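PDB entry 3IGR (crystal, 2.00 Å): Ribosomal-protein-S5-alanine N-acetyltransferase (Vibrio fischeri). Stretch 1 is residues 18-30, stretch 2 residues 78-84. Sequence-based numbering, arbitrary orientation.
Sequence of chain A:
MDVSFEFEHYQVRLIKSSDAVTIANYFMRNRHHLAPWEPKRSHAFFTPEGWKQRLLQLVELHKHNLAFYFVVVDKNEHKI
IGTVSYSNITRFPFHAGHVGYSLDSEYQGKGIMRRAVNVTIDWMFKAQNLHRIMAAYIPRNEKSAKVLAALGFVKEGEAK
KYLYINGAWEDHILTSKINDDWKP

Stretch 1 18-30: SDAVTIANYFMRN
Stretch 2 (78-84) HKIIGTV

Helix 20-29 packs against strand 79-84 of the same chain. A 3-10 segment at Ser 18 and Asp 19 leads into the helix. The two axes approach to 7.6 Å, and their N-to-C directions differ by 48° (signed crossing angle -48°). The register is set by Tyr 26 CA and Ile 80 CA, 6.1 Å apart. The contact buries 422 Å², both sides summed.

His 78 precedes the strand with positive phi and psi (54/44). Its side chain, chi1 m, ends away from the helix and makes no contact.

Lys 79 enters the strand at phi/psi -132/145. Its side chain is modelled only to CB, which points sideways. Lys 79 CA lies 4.2 Å from Thr 22 OG1.

Ile 80 (phi/psi -75/132) is the centre of the contact, with 117 Å² covered. Its CA-to-CB bond points toward the helix; the rotamer is m, t. Ile 80 CD1 reaches the start of the helix, 3.3 Å from Thr 22 CG2, 3.6 Å from Ile 23 N and 4.3 Å from Asp 19 CB. Ile 80 CG2 packs 3.9 Å from Ile 23 CD1 and 3.9 Å from Tyr 26 CG. Both polar backbone atoms of Ile 80 are hydrogen-bonded to helix side chains, the N only weakly. Ile 80 N gives a weak hydrogen bond to Thr 22 OG1 (3.4 Å, 156°); Thr 22 has chi1 t. Ile 80 O accepts a hydrogen bond from Arg 29 NH2 (2.8 Å, 149°) and lies near the guanidinium plane. Arg 29 reaches it with chi1 to chi3 t, t, p and chi4 -106°.

The CA-to-CB bond of Ile 81 points away from the helix, with chi1 p and chi2 133°, between wells, yet Ile 81 CG2 still lies 4.1 Å from Arg 29 NH2. Its phi/psi of -128/10 departs from regular strand values. Tyr 26 CE1 lies 3.4 Å from Ile 81 C, so the ring meets backbone here.

Gly 82 is extended at -179/166. Gly 82 N is 3.5 Å from Tyr 26 CE1. The tyrosine (chi1 t, chi2 81°) thus runs along the strand, with Tyr 26 CD1 3.3 Å from Ile 80 O.

The CA-to-CB bond of Thr 83 (-143/150, chi1 p) again points toward the helix. Thr 83 CG2 sits among three apolar groups: Ile 23 CD1 at 3.8 Å, Phe 27 CZ at 3.9 Å and Tyr 26 CE2 at 4.0 Å. Ile 23 (chi1 t, chi2 p) and Phe 27 (chi1 m, chi2 -66°) start sideways, but their ends come nearer the strand. Thr 83 OG1 is hydrogen-bonded elsewhere in the structure.

Val 84 (-139/115, chi1 t) is out of reach of the helix.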

ATOM      1  N   SER A  18     -29.421   3.532  15.336  1.00 10.39           N
ATOM      2  CA  SER A  18     -29.210   2.456  16.317  1.00 10.28           C
ATOM      3  C   SER A  18     -27.814   2.429  16.959  1.00 10.18           C
ATOM      4  O   SER A  18     -27.609   1.739  17.962  1.00  9.63           O
ATOM      5  CB  SER A  18     -29.528   1.090  15.692  1.00 10.31           C
ATOM      6  OG  SER A  18     -28.905   0.955  14.414  1.00 10.80           O
ATOM      7  N   ASP A  19     -26.865   3.165  16.375  1.00 10.26           N
ATOM      8  CA  ASP A  19     -25.485   3.246  16.880  1.00 10.67           C
ATOM      9  C   ASP A  19     -25.251   4.235  18.040  1.00 11.23           C
ATOM     10  O   ASP A  19     -24.100   4.457  18.444  1.00 11.59           O
ATOM     11  CB  ASP A  19     -24.523   3.622  15.750  1.00 10.33           C
ATOM     12  CG  ASP A  19     -24.365   2.537  14.718  1.00 10.34           C
ATOM     13  OD1 ASP A  19     -24.365   1.340  15.086  1.00 11.18           O
ATOM     14  OD2 ASP A  19     -24.216   2.885  13.526  1.00  9.34           O
ATOM     15  N   ALA A  20     -26.321   4.835  18.562  1.00 11.49           N
ATOM     16  CA  ALA A  20     -26.197   5.936  19.530  1.00 11.52           C
ATOM     17  C   ALA A  20     -25.318   5.583  20.726  1.00 11.46           C
ATOM     18  O   ALA A  20     -24.448   6.365  21.107  1.00 10.67           O
ATOM     19  CB  ALA A  20     -27.582   6.419  19.995  1.00 11.49           C
ATOM     20  N   VAL A  21     -25.536   4.394  21.293  1.00 11.62           N
ATOM     21  CA  VAL A  21     -24.809   3.950  22.482  1.00 11.87           C
ATOM     22  C   VAL A  21     -23.369   3.586  22.142  1.00 12.00           C
ATOM     23  O   VAL A  21     -22.435   4.006  22.820  1.00 12.22           O
ATOM     24  CB  VAL A  21     -25.521   2.754  23.177  1.00 11.98           C
ATOM     25  CG1 VAL A  21     -24.666   2.178  24.298  1.00 11.77           C
ATOM     26  CG2 VAL A  21     -26.871   3.189  23.716  1.00 11.71           C
ATOM     27  N   THR A  22     -23.197   2.812  21.082  1.00 12.47           N
ATOM     28  CA  THR A  22     -21.877   2.323  20.710  1.00 12.92           C
ATOM     29  C   THR A  22     -20.917   3.417  20.228  1.00 12.35           C
ATOM     30  O   THR A  22     -19.732   3.379  20.558  1.00 12.61           O
ATOM     31  CB  THR A  22     -21.955   1.152  19.707  1.00 13.46           C
ATOM     32  OG1 THR A  22     -20.633   0.702  19.402  1.00 15.82           O
ATOM     33  CG2 THR A  22     -22.645   1.566  18.427  1.00 13.02           C
ATOM     34  N   ILE A  23     -21.409   4.391  19.463  1.00 11.19           N
ATOM     35  CA  ILE A  23     -20.551   5.528  19.108  1.00 10.94           C
ATOM     36  C   ILE A  23     -20.168   6.361  20.347  1.00 10.33           C
ATOM     37  O   ILE A  23     -19.026   6.815  20.464  1.00 10.45           O
ATOM     38  CB  ILE A  23     -21.119   6.414  17.943  1.00 10.59           C
ATOM     39  CG1 ILE A  23     -20.036   7.351  17.386  1.00 10.62           C
ATOM     40  CG2 ILE A  23     -22.344   7.216  18.392  1.00 10.22           C
ATOM     41  CD1 ILE A  23     -18.894   6.641  16.706  1.00 10.32           C
ATOM     42  N   ALA A  24     -21.120   6.547  21.257  1.00  9.96           N
ATOM     43  CA  ALA A  24     -20.865   7.254  22.514  1.00 10.29           C
ATOM     44  C   ALA A  24     -19.762   6.548  23.302  1.00 10.44           C
ATOM     45  O   ALA A  24     -18.797   7.190  23.725  1.00 10.19           O
ATOM     46  CB  ALA A  24     -22.150   7.340  23.360  1.00 10.19           C
ATOM     47  N   ASN A  25     -19.919   5.229  23.489  1.00 10.63           N
ATOM     48  CA  ASN A  25     -18.929   4.410  24.193  1.00 10.85           C
ATOM     49  C   ASN A  25     -17.548   4.550  23.581  1.00 11.01           C
ATOM     50  O   ASN A  25     -16.557   4.627  24.297  1.00 11.56           O
ATOM     51  CB  ASN A  25     -19.338   2.935  24.221  1.00 11.33           C
ATOM     52  CG  ASN A  25     -20.543   2.680  25.088  1.00 11.65           C
ATOM     53  OD1 ASN A  25     -20.941   3.528  25.889  1.00 13.64           O
ATOM     54  ND2 ASN A  25     -21.132   1.503  24.944  1.00 13.20           N
ATOM     55  N   TYR A  26     -17.493   4.588  22.255  1.00 10.49           N
ATOM     56  CA  TYR A  26     -16.229   4.705  21.543  1.00 10.05           C
ATOM     57  C   TYR A  26     -15.492   6.004  21.892  1.00  9.88           C
ATOM     58  O   TYR A  26     -14.284   5.981  22.116  1.00 10.19           O
ATOM     59  CB  TYR A  26     -16.435   4.587  20.027  1.00  9.71           C
ATOM     60  CG  TYR A  26     -15.236   5.034  19.221  1.00  8.63           C
ATOM     61  CD1 TYR A  26     -14.144   4.188  19.033  1.00  6.41           C
ATOM     62  CD2 TYR A  26     -15.189   6.310  18.646  1.00  9.09           C
ATOM     63  CE1 TYR A  26     -13.041   4.603  18.323  1.00  5.56           C
ATOM     64  CE2 TYR A  26     -14.091   6.725  17.919  1.00  6.79           C
ATOM     65  CZ  TYR A  26     -13.022   5.868  17.757  1.00  7.05           C
ATOM     66  OH  TYR A  26     -11.931   6.282  17.030  1.00  8.45           O
ATOM     67  N   PHE A  27     -16.196   7.132  21.913  1.00  9.54           N
ATOM     68  CA  PHE A  27     -15.517   8.392  22.181  1.00  9.60           C
ATOM     69  C   PHE A  27     -15.218   8.515  23.662  1.00 10.13           C
ATOM     70  O   PHE A  27     -14.198   9.069  24.061  1.00 10.28           O
ATOM     71  CB  PHE A  27     -16.303   9.594  21.633  1.00  9.87           C
ATOM     72  CG  PHE A  27     -16.178   9.748  20.135  1.00 10.04           C
ATOM     73  CD1 PHE A  27     -14.948  10.060  19.561  1.00 10.40           C
ATOM     74  CD2 PHE A  27     -17.273   9.548  19.304  1.00 10.78           C
ATOM     75  CE1 PHE A  27     -14.808  10.185  18.176  1.00 11.96           C
ATOM     76  CE2 PHE A  27     -17.144   9.669  17.914  1.00 13.29           C
ATOM     77  CZ  PHE A  27     -15.908   9.993  17.351  1.00 12.42           C
HETATM   78  N   MSE A  28     -16.090   7.939  24.474  1.00 10.26           N
HETATM   79  CA  MSE A  28     -15.894   7.970  25.905  1.00 11.22           C
HETATM   80  C   MSE A  28     -14.705   7.079  26.276  1.00 11.33           C
HETATM   81  O   MSE A  28     -13.932   7.417  27.163  1.00 11.39           O
HETATM   82  CB  MSE A  28     -17.196   7.572  26.584  1.00 11.03           C
HETATM   83  CG  MSE A  28     -17.070   7.027  27.936  1.00 12.87           C
HETATM   84 SE   MSE A  28     -18.841   6.906  28.699  1.00 18.62          SE
HETATM   85  CE  MSE A  28     -19.873   6.211  27.194  1.00 16.00           C
ATOM     86  N   ARG A  29     -14.553   5.968  25.553  1.00 11.59           N
ATOM     87  CA  ARG A  29     -13.432   5.032  25.715  1.00 11.80           C
ATOM     88  C   ARG A  29     -12.092   5.675  25.336  1.00 11.88           C
ATOM     89  O   ARG A  29     -11.089   5.495  26.028  1.00 12.03           O
ATOM     90  CB  ARG A  29     -13.685   3.767  24.872  1.00 11.88           C
ATOM     91  CG  ARG A  29     -12.728   2.605  25.090  1.00 12.05           C
ATOM     92  CD  ARG A  29     -13.337   1.243  24.666  1.00 10.33           C
ATOM     93  NE  ARG A  29     -13.271   1.038  23.222  1.00  9.71           N
ATOM     94  CZ  ARG A  29     -14.306   1.115  22.378  1.00  9.60           C
ATOM     95  NH1 ARG A  29     -15.537   1.374  22.810  1.00  8.83           N
ATOM     96  NH2 ARG A  29     -14.110   0.917  21.084  1.00  8.73           N
ATOM     97  N   ASN A  30     -12.085   6.443  24.249  1.00 11.94           N
ATOM     98  CA  ASN A  30     -10.863   7.062  23.755  1.00 11.81           C
ATOM     99  C   ASN A  30     -10.678   8.549  24.105  1.00 12.09           C
ATOM    100  O   ASN A  30      -9.795   9.209  23.548  1.00 12.44           O
ATOM    101  CB  ASN A  30     -10.750   6.838  22.242  1.00 11.37           C
ATOM    102  CG  ASN A  30     -10.547   5.389  21.889  1.00 11.11           C
ATOM    103  OD1 ASN A  30      -9.423   4.908  21.858  1.00 12.26           O
ATOM    104  ND2 ASN A  30     -11.638   4.679  21.622  1.00 10.37           N
ATOM    105  N   HIS A  78     -18.391  -6.649  18.337  1.00 12.87           N
ATOM    106  CA  HIS A  78     -19.582  -5.808  18.178  1.00 13.14           C
ATOM    107  C   HIS A  78     -19.388  -4.396  18.754  1.00 13.26           C
ATOM    108  O   HIS A  78     -20.257  -3.866  19.438  1.00 13.12           O
ATOM    109  CB  HIS A  78     -20.823  -6.479  18.786  1.00 13.27           C
ATOM    110  CG  HIS A  78     -21.075  -7.864  18.274  1.00 14.00           C
ATOM    111  ND1 HIS A  78     -21.363  -8.129  16.951  1.00 14.89           N
ATOM    112  CD2 HIS A  78     -21.084  -9.061  18.910  1.00 14.28           C
ATOM    113  CE1 HIS A  78     -21.535  -9.429  16.794  1.00 14.59           C
ATOM    114  NE2 HIS A  78     -21.374 -10.017  17.967  1.00 14.57           N
ATOM    115  N   LYS A  79     -18.237  -3.797  18.467  1.00 13.16           N
ATOM    116  CA  LYS A  79     -17.916  -2.483  18.995  1.00 13.47           C
ATOM    117  C   LYS A  79     -17.422  -1.608  17.864  1.00 13.15           C
ATOM    118  O   LYS A  79     -16.766  -2.093  16.951  1.00 13.33           O
ATOM    119  CB  LYS A  79     -16.852  -2.591  20.097  1.00 13.66           C
ATOM    120  N   ILE A  80     -17.750  -0.321  17.918  1.00 12.73           N
ATOM    121  CA  ILE A  80     -17.155   0.661  17.010  1.00 11.95           C
ATOM    122  C   ILE A  80     -15.733   0.926  17.485  1.00 11.78           C
ATOM    123  O   ILE A  80     -15.509   1.149  18.682  1.00 11.69           O
ATOM    124  CB  ILE A  80     -17.983   1.975  16.983  1.00 11.70           C
ATOM    125  CG1 ILE A  80     -19.283   1.755  16.203  1.00 11.41           C
ATOM    126  CG2 ILE A  80     -17.169   3.151  16.406  1.00 10.22           C
ATOM    127  CD1 ILE A  80     -20.334   2.849  16.404  1.00  9.19           C
ATOM    128  N   ILE A  81     -14.784   0.885  16.551  1.00 11.34           N
ATOM    129  CA  ILE A  81     -13.363   1.053  16.870  1.00 11.47           C
ATOM    130  C   ILE A  81     -12.693   2.120  16.010  1.00 11.45           C
ATOM    131  O   ILE A  81     -11.473   2.269  16.029  1.00 10.89           O
ATOM    132  CB  ILE A  81     -12.588  -0.278  16.728  1.00 12.18           C
ATOM    133  CG1 ILE A  81     -12.653  -0.765  15.272  1.00 13.35           C
ATOM    134  CG2 ILE A  81     -13.159  -1.305  17.717  1.00 11.56           C
ATOM    135  CD1 ILE A  81     -11.340  -1.209  14.678  1.00 15.86           C
ATOM    136  N   GLY A  82     -13.496   2.878  15.269  1.00 11.79           N
ATOM    137  CA  GLY A  82     -12.953   3.920  14.392  1.00 12.03           C
ATOM    138  C   GLY A  82     -14.049   4.663  13.665  1.00 12.21           C
ATOM    139  O   GLY A  82     -15.200   4.221  13.647  1.00 12.00           O
ATOM    140  N   THR A  83     -13.678   5.804  13.077  1.00 11.89           N
ATOM    141  CA  THR A  83     -14.602   6.642  12.340  1.00 11.97           C
ATOM    142  C   THR A  83     -13.864   7.229  11.140  1.00 11.91           C
ATOM    143  O   THR A  83     -12.644   7.421  11.183  1.00 11.57           O
ATOM    144  CB  THR A  83     -15.140   7.839  13.198  1.00 11.63           C
ATOM    145  OG1 THR A  83     -14.040   8.653  13.596  1.00 11.86           O
ATOM    146  CG2 THR A  83     -15.910   7.372  14.448  1.00 10.85           C
ATOM    147  N   VAL A  84     -14.595   7.488  10.070  1.00 11.80           N
ATOM    148  CA  VAL A  84     -14.051   8.233   8.926  1.00 12.12           C
ATOM    149  C   VAL A  84     -15.181   9.145   8.530  1.00 12.39           C
ATOM    150  O   VAL A  84     -16.249   8.671   8.141  1.00 12.37           O
ATOM    151  CB  VAL A  84     -13.620   7.323   7.727  1.00 12.32           C
ATOM    152  CG1 VAL A  84     -12.968   8.148   6.626  1.00 11.57           C
ATOM    153  CG2 VAL A  84     -12.618   6.237   8.179  1.00 12.88           C
TER